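Local coordinates for protein N-acylethanolamine-hydrolyzing acid amidase subunit beta (Caenorhabditis elegans, PDB 6DY3) that is the beta subunit of a heterodimeric acid amidase that probably degrades fatty acid amides such as N-palmitoylethanolamine to ethanolamine and free fatty acids, at residues 12-17 against 212-217. Residues are numbered along the deposited sequence; the frame is centred on the assembly and turned at random.
Sequences QIIHGR and STVMVP
Two neighbouring antiparallel strands of an Ntn-hydrolase fold meet here, in the sheet that also holds the strand following Cys-1, the probable nucleophile. Strand 13-20 lies between strands 2-7 and 209-215, and the two short segments run at 164° to each other.

Four backbone hydrogen bonds join them, in two hydrogen-bonded pairs. His-15 N reaches Met-215 O at 2.8 Å, nearly along the C=O axis, and Met-215 N returns to His-15 O at 2.7 Å. Arg-17 and Thr-213 repeat the exchange, Arg-17 N to Thr-213 O at 3.0 Å. Between them sits the non-hydrogen-bonded pair Gly-16 and Val-214, where Val-214 CA makes a CA-H...O contact with His-15 O.

On the face with His-15, Arg-17, Thr-213 and Met-215, the imidazole and the methionine chain run alongside each other, their ends meeting strand 64-70. A bend at Met-215 chi3 (-68°) sets CE over the centre of the His-15 ring as a CH-pi contact, 3.9 Å from the centroid. Ser-65 OG and Ser-67 OG hydrogen-bond to ND1 and NE2, which fixes the ring's rotation. An alanine here lacks the ring and both nitrogens; without the flat surface for Met-215 CE and the bonds to the two serines, the packing between this sheet and strand 64-70 would probably be loosened. Arg-17, probably important for activity as in related enzymes, bends at chi2 and carries its guanidinium away from strand 209-215 to strand 64-70, NH2 donating to Leu-68 O; its side chain also touches Cys-1.

On the other face, with Gly-16, Ile-14 and Val-214 pack alongside each other, CG2 to CG1 at 3.7 Å. Beyond the paired residues, Gln-12 lies roughly perpendicular to Val-216, its extended chain passing Val-216 CG1, a methyl that also rests 3.4 Å from Ile-13 O.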
loop_
_atom_site.group_PDB
_atom_site.type_symbol
_atom_site.label_atom_id
_atom_site.label_comp_id
_atom_site.label_asym_id
_atom_site.label_seq_id
_atom_site.Cartn_x
_atom_site.Cartn_y
_atom_site.Cartn_z
ATOM N N GLN B 12 -9.732 -14.135 -15.854
ATOM C CA GLN B 12 -9.940 -13.298 -14.685
ATOM C C GLN B 12 -8.611 -13.019 -13.998
ATOM O O GLN B 12 -7.764 -13.908 -13.869
ATOM C CB GLN B 12 -10.908 -13.978 -13.716
ATOM C CG GLN B 12 -11.380 -13.079 -12.591
ATOM C CD GLN B 12 -12.345 -13.771 -11.656
ATOM O OE1 GLN B 12 -12.021 -14.800 -11.064
ATOM N NE2 GLN B 12 -13.537 -13.202 -11.507
ATOM N N ILE B 13 -8.428 -11.773 -13.569
ATOM C CA ILE B 13 -7.188 -11.313 -12.953
ATOM C C ILE B 13 -7.460 -11.047 -11.477
ATOM O O ILE B 13 -8.347 -10.257 -11.133
ATOM C CB ILE B 13 -6.643 -10.062 -13.660
ATOM C CG1 ILE B 13 -6.384 -10.390 -15.135
ATOM C CG2 ILE B 13 -5.368 -9.575 -12.975
ATOM C CD1 ILE B 13 -5.801 -9.260 -15.938
ATOM N N ILE B 14 -6.688 -11.702 -10.608
ATOM C CA ILE B 14 -6.860 -11.618 -9.163
ATOM C C ILE B 14 -5.623 -10.978 -8.552
ATOM O O ILE B 14 -4.491 -11.323 -8.908
ATOM C CB ILE B 14 -7.120 -13.006 -8.537
ATOM C CG1 ILE B 14 -8.387 -13.631 -9.128
ATOM C CG2 ILE B 14 -7.243 -12.904 -7.024
ATOM C CD1 ILE B 14 -8.140 -14.507 -10.334
ATOM N N HIS B 15 -5.846 -10.060 -7.612
ATOM C CA HIS B 15 -4.774 -9.325 -6.949
ATOM C C HIS B 15 -4.845 -9.626 -5.458
ATOM O O HIS B 15 -5.806 -9.232 -4.786
ATOM C CB HIS B 15 -4.902 -7.825 -7.210
ATOM C CG HIS B 15 -3.725 -7.027 -6.738
ATOM N ND1 HIS B 15 -3.438 -5.771 -7.225
ATOM C CD2 HIS B 15 -2.758 -7.309 -5.834
ATOM C CE1 HIS B 15 -2.348 -5.310 -6.637
ATOM N NE2 HIS B 15 -1.916 -6.225 -5.789
ATOM N N GLY B 16 -3.832 -10.318 -4.946
ATOM C CA GLY B 16 -3.742 -10.647 -3.536
ATOM C C GLY B 16 -2.620 -9.861 -2.884
ATOM O O GLY B 16 -1.583 -9.611 -3.501
ATOM N N ARG B 17 -2.818 -9.494 -1.622
ATOM C CA ARG B 17 -1.862 -8.632 -0.947
ATOM C C ARG B 17 -1.865 -8.912 0.548
ATOM O O ARG B 17 -2.912 -8.838 1.195
ATOM C CB ARG B 17 -2.187 -7.155 -1.208
ATOM C CG ARG B 17 -0.994 -6.227 -1.034
ATOM C CD ARG B 17 -0.910 -5.657 0.362
ATOM N NE ARG B 17 0.459 -5.284 0.693
ATOM C CZ ARG B 17 1.022 -4.118 0.411
ATOM N NH1 ARG B 17 0.335 -3.175 -0.207
ATOM N NH2 ARG B 17 2.281 -3.900 0.763
ATOM N N SER B 212 -4.710 -9.334 5.298
ATOM C CA SER B 212 -4.689 -9.985 3.997
ATOM C C SER B 212 -5.898 -9.489 3.219
ATOM O O SER B 212 -6.987 -9.357 3.785
ATOM C CB SER B 212 -4.742 -11.513 4.125
ATOM O OG SER B 212 -3.612 -12.041 4.788
ATOM N N THR B 213 -5.714 -9.216 1.926
ATOM C CA THR B 213 -6.787 -8.684 1.101
ATOM C C THR B 213 -6.719 -9.291 -0.291
ATOM O O THR B 213 -5.666 -9.739 -0.752
ATOM C CB THR B 213 -6.727 -7.147 1.014
ATOM O OG1 THR B 213 -7.921 -6.646 0.399
ATOM C CG2 THR B 213 -5.529 -6.695 0.214
ATOM N N VAL B 214 -7.874 -9.316 -0.949
ATOM C CA VAL B 214 -7.989 -9.770 -2.326
ATOM C C VAL B 214 -8.773 -8.721 -3.097
ATOM O O VAL B 214 -9.768 -8.183 -2.599
ATOM C CB VAL B 214 -8.677 -11.150 -2.429
ATOM C CG1 VAL B 214 -8.777 -11.588 -3.886
ATOM C CG2 VAL B 214 -7.932 -12.197 -1.600
ATOM N N MET B 215 -8.326 -8.439 -4.314
ATOM C CA MET B 215 -8.969 -7.465 -5.182
ATOM C C MET B 215 -9.122 -8.077 -6.563
ATOM O O MET B 215 -8.167 -8.646 -7.102
ATOM C CB MET B 215 -8.160 -6.169 -5.263
ATOM C CG MET B 215 -8.159 -5.361 -3.977
ATOM S SD MET B 215 -7.143 -3.875 -4.104
ATOM C CE MET B 215 -5.501 -4.585 -4.218
ATOM N N VAL B 216 -10.327 -7.989 -7.113
ATOM C CA VAL B 216 -10.593 -8.409 -8.484
ATOM C C VAL B 216 -11.221 -7.223 -9.202
ATOM O O VAL B 216 -12.453 -7.113 -9.248
ATOM C CB VAL B 216 -11.506 -9.641 -8.532
ATOM C CG1 VAL B 216 -11.508 -10.234 -9.935
ATOM C CG2 VAL B 216 -11.080 -10.677 -7.493
ATOM N N PRO B 217 -10.432 -6.303 -9.757
ATOM C CA PRO B 217 -11.033 -5.108 -10.371
ATOM C C PRO B 217 -11.957 -5.419 -11.534
ATOM O O PRO B 217 -12.849 -4.615 -11.825
ATOM C CB PRO B 217 -9.811 -4.294 -10.818
ATOM C CG PRO B 217 -8.707 -5.282 -10.928
ATOM C CD PRO B 217 -8.964 -6.304 -9.873
#